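Side-chain contact in hydroquinone dioxygenase large subunit (PDB 4ZXA), which probably catalyses, as the large subunit of a two-subunit iron-dependent dioxygenase, the oxidative ring opening of hydroquinone: residues Pro62-Ile65 against Phe66-Met70. Residues are numbered along the deposited sequence; the frame is centred on the assembly and turned at random.
Sequences PADI and FLRAM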
ATOM      1  N   PRO E  62      -0.059   4.869  -5.946  1.00 23.59           N
ATOM      2  CA  PRO E  62       0.061   3.788  -6.942  1.00 24.43           C
ATOM      3  C   PRO E  62      -1.248   3.645  -7.727  1.00 27.36           C
ATOM      4  O   PRO E  62      -2.318   3.641  -7.116  1.00 22.14           O
ATOM      5  CB  PRO E  62       0.281   2.541  -6.085  1.00 20.69           C
ATOM      6  CG  PRO E  62       0.909   3.075  -4.815  1.00 22.74           C
ATOM      7  CD  PRO E  62       0.268   4.419  -4.582  1.00 22.97           C
ATOM      8  N   ALA E  63      -1.149   3.515  -9.048  1.00 26.32           N
ATOM      9  CA  ALA E  63      -2.294   3.636  -9.944  1.00 20.27           C
ATOM     10  C   ALA E  63      -3.378   2.606  -9.688  1.00 23.01           C
ATOM     11  O   ALA E  63      -4.568   2.904  -9.838  1.00 23.83           O
ATOM     12  CB  ALA E  63      -1.837   3.570 -11.403  1.00 20.40           C
ATOM     13  N   ASP E  64      -2.986   1.389  -9.328  1.00 19.62           N
ATOM     14  CA  ASP E  64      -4.003   0.390  -9.027  1.00 25.02           C
ATOM     15  C   ASP E  64      -4.771   0.758  -7.752  1.00 23.47           C
ATOM     16  O   ASP E  64      -5.993   0.739  -7.746  1.00 28.68           O
ATOM     17  CB  ASP E  64      -3.443  -1.038  -8.978  1.00 22.75           C
ATOM     18  CG  ASP E  64      -2.317  -1.204  -7.970  1.00 31.66           C
ATOM     19  OD1 ASP E  64      -1.781  -0.183  -7.481  1.00 23.57           O
ATOM     20  OD2 ASP E  64      -1.959  -2.376  -7.681  1.00 38.80           O
ATOM     21  N   ILE E  65      -4.058   1.125  -6.691  1.00 21.30           N
ATOM     22  CA  ILE E  65      -4.698   1.568  -5.454  1.00 22.52           C
ATOM     23  C   ILE E  65      -5.655   2.730  -5.725  1.00 25.37           C
ATOM     24  O   ILE E  65      -6.822   2.705  -5.294  1.00 20.12           O
ATOM     25  CB  ILE E  65      -3.642   1.912  -4.370  1.00 23.41           C
ATOM     26  CG1 ILE E  65      -2.876   0.638  -3.994  1.00 22.64           C
ATOM     27  CG2 ILE E  65      -4.271   2.530  -3.146  1.00 13.43           C
ATOM     28  CD1 ILE E  65      -1.817   0.850  -2.952  1.00 20.02           C
ATOM     29  N   PHE E  66      -5.170   3.717  -6.479  1.00 21.72           N
ATOM     30  CA  PHE E  66      -5.969   4.887  -6.826  1.00 19.04           C
ATOM     31  C   PHE E  66      -7.238   4.530  -7.576  1.00 23.73           C
ATOM     32  O   PHE E  66      -8.317   5.013  -7.230  1.00 21.05           O
ATOM     33  CB  PHE E  66      -5.171   5.874  -7.672  1.00 23.53           C
ATOM     34  CG  PHE E  66      -5.882   7.169  -7.905  1.00 17.70           C
ATOM     35  CD1 PHE E  66      -6.675   7.350  -9.027  1.00 19.69           C
ATOM     36  CD2 PHE E  66      -5.760   8.210  -6.998  1.00 17.53           C
ATOM     37  CE1 PHE E  66      -7.343   8.560  -9.248  1.00 21.19           C
ATOM     38  CE2 PHE E  66      -6.420   9.430  -7.209  1.00 19.71           C
ATOM     39  CZ  PHE E  66      -7.207   9.602  -8.336  1.00 20.00           C
ATOM     40  N   LEU E  67      -7.109   3.705  -8.612  1.00 22.69           N
ATOM     41  CA  LEU E  67      -8.266   3.326  -9.423  1.00 22.78           C
ATOM     42  C   LEU E  67      -9.305   2.516  -8.652  1.00 22.39           C
ATOM     43  O   LEU E  67     -10.501   2.768  -8.800  1.00 21.63           O
ATOM     44  CB  LEU E  67      -7.849   2.579 -10.690  1.00 23.37           C
ATOM     45  CG  LEU E  67      -7.085   3.476 -11.662  1.00 28.62           C
ATOM     46  CD1 LEU E  67      -6.390   2.634 -12.706  1.00 22.26           C
ATOM     47  CD2 LEU E  67      -8.033   4.507 -12.295  1.00 23.81           C
ATOM     48  N   ARG E  68      -8.874   1.558  -7.835  1.00 20.13           N
ATOM     49  CA  ARG E  68      -9.840   0.787  -7.056  1.00 21.42           C
ATOM     50  C   ARG E  68     -10.628   1.736  -6.151  1.00 23.39           C
ATOM     51  O   ARG E  68     -11.859   1.613  -6.008  1.00 25.70           O
ATOM     52  CB  ARG E  68      -9.157  -0.292  -6.212  1.00 25.08           C
ATOM     53  CG  ARG E  68      -8.363  -1.314  -7.003  1.00 23.65           C
ATOM     54  CD  ARG E  68      -7.950  -2.500  -6.130  1.00 23.41           C
ATOM     55  NE  ARG E  68      -6.905  -3.292  -6.773  1.00 28.94           N
ATOM     56  CZ  ARG E  68      -5.613  -3.229  -6.459  1.00 29.31           C
ATOM     57  NH1 ARG E  68      -5.193  -2.423  -5.486  1.00 26.07           N
ATOM     58  NH2 ARG E  68      -4.746  -3.983  -7.119  1.00 28.12           N
ATOM     59  N   ALA E  69      -9.924   2.699  -5.560  1.00 20.92           N
ATOM     60  CA  ALA E  69     -10.558   3.636  -4.631  1.00 22.07           C
ATOM     61  C   ALA E  69     -11.577   4.509  -5.333  1.00 21.84           C
ATOM     62  O   ALA E  69     -12.700   4.643  -4.867  1.00 22.91           O
ATOM     63  CB  ALA E  69      -9.523   4.500  -3.935  1.00 20.03           C
ATOM     64  N   MET E  70     -11.193   5.090  -6.466  1.00 22.63           N
ATOM     65  CA  MET E  70     -12.071   6.022  -7.171  1.00 24.20           C
ATOM     66  C   MET E  70     -13.239   5.262  -7.745  1.00 23.79           C
ATOM     67  O   MET E  70     -14.363   5.777  -7.814  1.00 21.80           O
ATOM     68  CB  MET E  70     -11.340   6.775  -8.294  1.00 22.42           C
ATOM     69  CG  MET E  70     -12.273   7.668  -9.117  1.00 23.39           C
ATOM     70  SD  MET E  70     -11.406   8.852 -10.167  1.00 30.95           S
ATOM     71  CE  MET E  70     -10.723   9.944  -8.901  1.00 21.39           C
TER
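Over one face of the Arg68 guanidinium lies Asp64 CB, 3.6 Å above the plane and displaced toward its rim, while the Asp64 carboxylate is turned 54° against that plane. This is the i to i+4 salt bridge of a helix, here joining the first and second turns of helix 63-75: Arg68 NH2 reaches Asp64 OD2 at 3.3 Å, a weak, bent bond. Arg68 gets there with an extended chain from CG to NE that runs alongside Asp64. Asp64 CG sits between its backbone N and carbonyl carbon (chi1 57°), which lets OD1 accept a bent hydrogen bond from Ile65 N at 2.7 Å, the N-H coming from above the carboxylate plane. Beneath the side chains, Phe66 N donates a hydrogen bond to O of the N-cap residue Pro62 at 2.9 Å, and Arg68 N one to Asp64 O at 3.0 Å. Leu67 packs on Leu133 and Trp136 of helix 122-136, while the ring of Phe66 meets that of Phe85 edge-to-face. A methionine in place of Arg68 would probably leave Asp64 OD2 without this cationic partner. One carboxylate thus serves a first-turn N-H and a cation, and its negative charge near the helix N-terminus is likely to suit the helix dipole.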